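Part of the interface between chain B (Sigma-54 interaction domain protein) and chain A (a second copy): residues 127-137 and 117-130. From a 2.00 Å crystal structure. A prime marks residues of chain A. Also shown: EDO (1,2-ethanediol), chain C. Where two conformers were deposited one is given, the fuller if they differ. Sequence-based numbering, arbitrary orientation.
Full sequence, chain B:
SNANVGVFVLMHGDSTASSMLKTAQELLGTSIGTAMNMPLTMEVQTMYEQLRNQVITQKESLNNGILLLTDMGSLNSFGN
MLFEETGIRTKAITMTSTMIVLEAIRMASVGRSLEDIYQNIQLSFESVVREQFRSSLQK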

# COMPACT_ATOMS: atom_id res chain seq x y z
N SER B 127 7.21 1.94 -13.30
CA SER B 127 6.31 1.14 -14.14
C SER B 127 4.86 1.48 -13.86
O SER B 127 4.07 1.63 -14.78
CB SER B 127 6.50 -0.35 -13.92
OG SER B 127 7.82 -0.70 -14.20
N VAL B 128 4.51 1.60 -12.57
CA VAL B 128 3.13 1.92 -12.18
C VAL B 128 2.70 3.33 -12.57
O VAL B 128 1.55 3.55 -12.95
CB VAL B 128 2.91 1.69 -10.65
CG1 VAL B 128 1.55 2.29 -10.18
CG2 VAL B 128 2.94 0.21 -10.36
N VAL B 129 3.61 4.30 -12.44
CA VAL B 129 3.34 5.68 -12.83
C VAL B 129 2.96 5.70 -14.32
O VAL B 129 1.99 6.37 -14.73
CB VAL B 129 4.57 6.57 -12.54
CG1 VAL B 129 4.45 7.97 -13.21
CG2 VAL B 129 4.77 6.69 -11.03
N ARG B 130 3.69 4.92 -15.09
CA ARG B 130 3.49 4.83 -16.52
C ARG B 130 2.19 4.08 -16.89
O ARG B 130 1.45 4.54 -17.77
CB ARG B 130 4.75 4.23 -17.14
CG ARG B 130 4.69 4.10 -18.63
CD ARG B 130 4.73 2.65 -19.00
NE ARG B 130 5.79 2.50 -19.95
CZ ARG B 130 6.24 1.35 -20.43
NH1 ARG B 130 7.21 1.42 -21.29
NH2 ARG B 130 5.75 0.19 -20.05
N GLU B 131 1.92 2.95 -16.22
CA GLU B 131 0.66 2.21 -16.39
C GLU B 131 -0.54 3.10 -16.09
O GLU B 131 -1.51 3.12 -16.85
CB GLU B 131 0.63 0.94 -15.51
CG GLU B 131 -0.64 0.09 -15.66
CD GLU B 131 -0.56 -1.25 -14.91
OE1 GLU B 131 -0.33 -1.25 -13.68
OE2 GLU B 131 -0.75 -2.31 -15.56
N GLN B 132 -0.47 3.83 -14.98
CA GLN B 132 -1.50 4.80 -14.61
C GLN B 132 -1.62 5.94 -15.63
O GLN B 132 -2.74 6.33 -16.00
CB GLN B 132 -1.27 5.36 -13.19
CG GLN B 132 -1.78 4.44 -12.08
CD GLN B 132 -1.44 4.92 -10.67
OE1 GLN B 132 -1.16 6.10 -10.45
NE2 GLN B 132 -1.45 4.00 -9.70
N PHE B 133 -0.47 6.46 -16.07
CA PHE B 133 -0.47 7.48 -17.10
C PHE B 133 -1.22 7.03 -18.35
O PHE B 133 -2.08 7.76 -18.85
CB PHE B 133 0.94 7.93 -17.48
CG PHE B 133 0.96 8.83 -18.69
CD1 PHE B 133 0.43 10.11 -18.61
CD2 PHE B 133 1.47 8.39 -19.90
CE1 PHE B 133 0.42 10.95 -19.72
CE2 PHE B 133 1.47 9.24 -21.02
CZ PHE B 133 0.94 10.51 -20.91
N ARG B 134 -0.91 5.82 -18.82
CA ARG B 134 -1.54 5.29 -20.03
C ARG B 134 -3.04 5.04 -19.86
O ARG B 134 -3.79 5.25 -20.80
CB ARG B 134 -0.80 4.07 -20.54
CG ARG B 134 0.62 4.43 -21.00
CD ARG B 134 1.39 3.22 -21.45
NE ARG B 134 2.74 3.54 -21.96
CZ ARG B 134 3.52 2.65 -22.58
NH1 ARG B 134 3.09 1.41 -22.77
NH2 ARG B 134 4.72 3.00 -23.02
N SER B 135 -3.46 4.62 -18.66
CA SER B 135 -4.89 4.43 -18.34
C SER B 135 -5.70 5.71 -18.29
O SER B 135 -6.86 5.72 -18.70
CB SER B 135 -5.05 3.69 -17.01
OG SER B 135 -4.43 2.43 -17.09
N SER B 136 -5.11 6.79 -17.78
CA SER B 136 -5.74 8.11 -17.76
C SER B 136 -6.02 8.68 -19.15
O SER B 136 -6.75 9.68 -19.30
CB SER B 136 -4.88 9.10 -16.97
OG SER B 136 -3.82 9.63 -17.77
N LEU B 137 -5.43 8.06 -20.18
CA LEU B 137 -5.50 8.63 -21.52
C LEU B 137 -6.80 8.27 -22.21
O LEU B 137 -7.38 9.10 -22.92
CB LEU B 137 -4.32 8.17 -22.37
CG LEU B 137 -2.95 8.72 -21.98
CD1 LEU B 137 -1.89 8.08 -22.84
CD2 LEU B 137 -2.92 10.25 -22.08
C1 EDO C . 5.55 5.55 -22.05
O1 EDO C . 4.36 6.23 -21.73
C2 EDO C . 6.58 5.63 -20.93
O2 EDO C . 7.41 4.48 -21.20
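Chain A, residues 117-130: IYQNIQLSFESVVR

The most unusual feature of this contact is a water that joins the two helices where no clear direct hydrogen bond crosses between them: it donates to Gln122′ O at 2.8 Å and to Gln132 OE1 at 2.6 Å, so a backbone carbonyl of chain A and a side-chain amide oxygen of chain B, both acceptors, are held together by the two protons of one solvent molecule.

Chain A is helical throughout 117-130, with an unbroken series of i to i+4 backbone bonds from Ile121′ N to Ile117′ O (2.9 Å) through Arg130′ N to Glu126′ O (3.0 Å). It runs nearly antiparallel to the chain B helix that includes 127-135: the angle between the N-to-C directions is 154°, the signed crossing angle is -154°, and the axes approach to 10.2 Å. The register follows from the nearest CA pairs, Val129 CA to Glu126′ CA at 6.0 Å, Gln132 CA to Gln122′ CA at 6.7 Å and Ser136 CA to Gln119′ CA at 7.3 Å. As chain B advances, its partners step back along chain A, and the CA separation widens toward Ser136. The two stretches together bury 443 Å².

At the closer end the contact is largely apolar. Phe125′, with chi1 at 180° (t), points toward chain B and places CE2 3.6 Å from Val128 CG1 and 3.8 Å from Val129 CG2; both methyls approach the ring obliquely. One face of that ring is covered by Gln132 NE2, while Gln132 OE1 lies 3.4 Å from Phe125′ CD2. Val129 also reaches Glu126′, CG1 to CG at 3.4 Å, and Val129′, CG2 to CG1 at 4.1 Å. Contact with Glu126′ is through its aliphatic portion; its carboxylate is engaged within chain A, where Arg130′ NH1 forms a salt bridge to Glu126′ OE1 at 2.7 Å.

In the middle, Gln122′ points toward chain B and packs against Gln132, each losing 73 Å² to the opposing stretch. The orientation of the Gln122′ amide is uncertain, so the polar approaches around it are left unassigned.

Farther along, Tyr118′ leaves its backbone sideways, but the end of its side chain comes nearer to chain B. Its OH lies 3.0 Å from Ser135 CB and 3.7 Å from Ser136 N, with Ser135 CB and Ser136 CA at the ring edge. The Ser136 hydroxyl turns back into its own chain, donating from OG to Phe133 O at 2.8 Å.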

# COMPACT_ATOMS: atom_id res chain seq x y z
N ILE A 117 -11.76 11.84 -8.77
CA ILE A 117 -11.06 11.11 -7.73
C ILE A 117 -9.85 10.38 -8.36
O ILE A 117 -8.72 10.52 -7.90
CB ILE A 117 -11.99 10.13 -7.00
CG1 ILE A 117 -13.12 10.87 -6.29
CG2 ILE A 117 -11.21 9.30 -5.98
CD1 ILE A 117 -14.15 9.90 -5.70
N TYR A 118 -10.11 9.66 -9.45
CA TYR A 118 -9.09 8.91 -10.17
C TYR A 118 -7.94 9.79 -10.66
O TYR A 118 -6.76 9.47 -10.47
CB TYR A 118 -9.80 8.23 -11.33
CG TYR A 118 -8.96 7.38 -12.23
CD1 TYR A 118 -8.44 6.16 -11.81
CD2 TYR A 118 -8.70 7.80 -13.54
CE1 TYR A 118 -7.68 5.36 -12.68
CE2 TYR A 118 -7.96 7.03 -14.42
CZ TYR A 118 -7.46 5.81 -14.00
OH TYR A 118 -6.72 5.08 -14.90
N GLN A 119 -8.31 10.90 -11.30
CA GLN A 119 -7.36 11.90 -11.76
C GLN A 119 -6.48 12.35 -10.61
O GLN A 119 -5.26 12.24 -10.68
CB GLN A 119 -8.11 13.12 -12.32
CG GLN A 119 -8.80 12.91 -13.65
CD GLN A 119 -9.56 14.15 -14.10
OE1 GLN A 119 -9.37 15.24 -13.56
NE2 GLN A 119 -10.43 13.99 -15.10
N ASN A 120 -7.10 12.89 -9.57
CA ASN A 120 -6.36 13.44 -8.43
C ASN A 120 -5.42 12.44 -7.73
O ASN A 120 -4.30 12.80 -7.33
CB ASN A 120 -7.33 14.06 -7.41
CG ASN A 120 -7.76 15.48 -7.79
OD1 ASN A 120 -7.39 16.43 -7.11
ND2 ASN A 120 -8.53 15.62 -8.86
N ILE A 121 -5.87 11.19 -7.58
CA ILE A 121 -5.05 10.14 -6.95
C ILE A 121 -3.83 9.85 -7.80
O ILE A 121 -2.73 9.75 -7.29
CB ILE A 121 -5.85 8.85 -6.65
CG1 ILE A 121 -6.92 9.11 -5.57
CG2 ILE A 121 -4.93 7.77 -6.09
CD1 ILE A 121 -7.87 7.99 -5.43
N GLN A 122 -4.02 9.74 -9.11
CA GLN A 122 -2.92 9.49 -10.03
C GLN A 122 -1.89 10.61 -10.06
O GLN A 122 -0.68 10.35 -10.11
CB GLN A 122 -3.45 9.24 -11.42
CG GLN A 122 -4.12 7.89 -11.54
CD GLN A 122 -4.31 7.48 -12.98
OE1 GLN A 122 -4.19 8.31 -13.88
NE2 GLN A 122 -4.60 6.20 -13.20
N LEU A 123 -2.38 11.84 -10.04
CA LEU A 123 -1.51 13.02 -9.96
C LEU A 123 -0.70 13.06 -8.64
O LEU A 123 0.51 13.36 -8.67
CB LEU A 123 -2.40 14.27 -10.09
CG LEU A 123 -1.90 15.63 -10.53
CD1 LEU A 123 -3.09 16.45 -11.05
CD2 LEU A 123 -1.19 16.35 -9.37
N SER A 124 -1.36 12.78 -7.51
CA SER A 124 -0.72 12.73 -6.18
C SER A 124 0.31 11.61 -6.12
O SER A 124 1.41 11.78 -5.59
CB SER A 124 -1.73 12.46 -5.06
OG SER A 124 -2.67 13.53 -4.95
N PHE A 125 -0.08 10.45 -6.62
CA PHE A 125 0.80 9.30 -6.60
C PHE A 125 2.07 9.64 -7.39
O PHE A 125 3.19 9.40 -6.92
CB PHE A 125 0.10 8.08 -7.17
CG PHE A 125 0.95 6.85 -7.20
CD1 PHE A 125 1.15 6.09 -6.04
CD2 PHE A 125 1.55 6.45 -8.38
CE1 PHE A 125 1.94 4.93 -6.09
CE2 PHE A 125 2.36 5.32 -8.44
CZ PHE A 125 2.55 4.54 -7.30
N GLU A 126 1.92 10.23 -8.56
CA GLU A 126 3.08 10.55 -9.39
C GLU A 126 3.95 11.62 -8.72
O GLU A 126 5.17 11.55 -8.76
CB GLU A 126 2.63 10.98 -10.78
CG GLU A 126 3.75 11.02 -11.81
CD GLU A 126 4.61 12.26 -11.70
OE1 GLU A 126 4.11 13.28 -11.17
OE2 GLU A 126 5.79 12.22 -12.13
N SER A 127 3.32 12.60 -8.09
CA SER A 127 4.08 13.63 -7.42
C SER A 127 4.99 13.08 -6.31
O SER A 127 6.17 13.46 -6.21
CB SER A 127 3.17 14.70 -6.83
OG SER A 127 3.95 15.85 -6.57
N VAL A 128 4.43 12.18 -5.50
CA VAL A 128 5.11 11.66 -4.33
C VAL A 128 6.25 10.75 -4.76
O VAL A 128 7.33 10.81 -4.18
CB VAL A 128 4.14 10.93 -3.37
CG1 VAL A 128 4.91 10.27 -2.25
CG2 VAL A 128 3.13 11.94 -2.80
N VAL A 129 5.99 9.90 -5.76
CA VAL A 129 7.03 9.07 -6.38
C VAL A 129 8.21 9.92 -6.85
O VAL A 129 9.36 9.64 -6.49
CB VAL A 129 6.50 8.22 -7.56
CG1 VAL A 129 7.69 7.64 -8.36
CG2 VAL A 129 5.66 7.10 -7.04
N ARG A 130 7.92 10.97 -7.62
CA ARG A 130 8.96 11.83 -8.16
C ARG A 130 9.75 12.55 -7.06
O ARG A 130 10.97 12.69 -7.17
CB ARG A 130 8.36 12.83 -9.14
CG ARG A 130 9.39 13.64 -9.91
CD ARG A 130 8.75 14.78 -10.70
NE ARG A 130 7.95 15.66 -9.84
CZ ARG A 130 6.63 15.81 -9.94
NH1 ARG A 130 5.95 15.17 -10.88
NH2 ARG A 130 5.98 16.62 -9.10
O HOH W 1 0.37 8.07 -11.29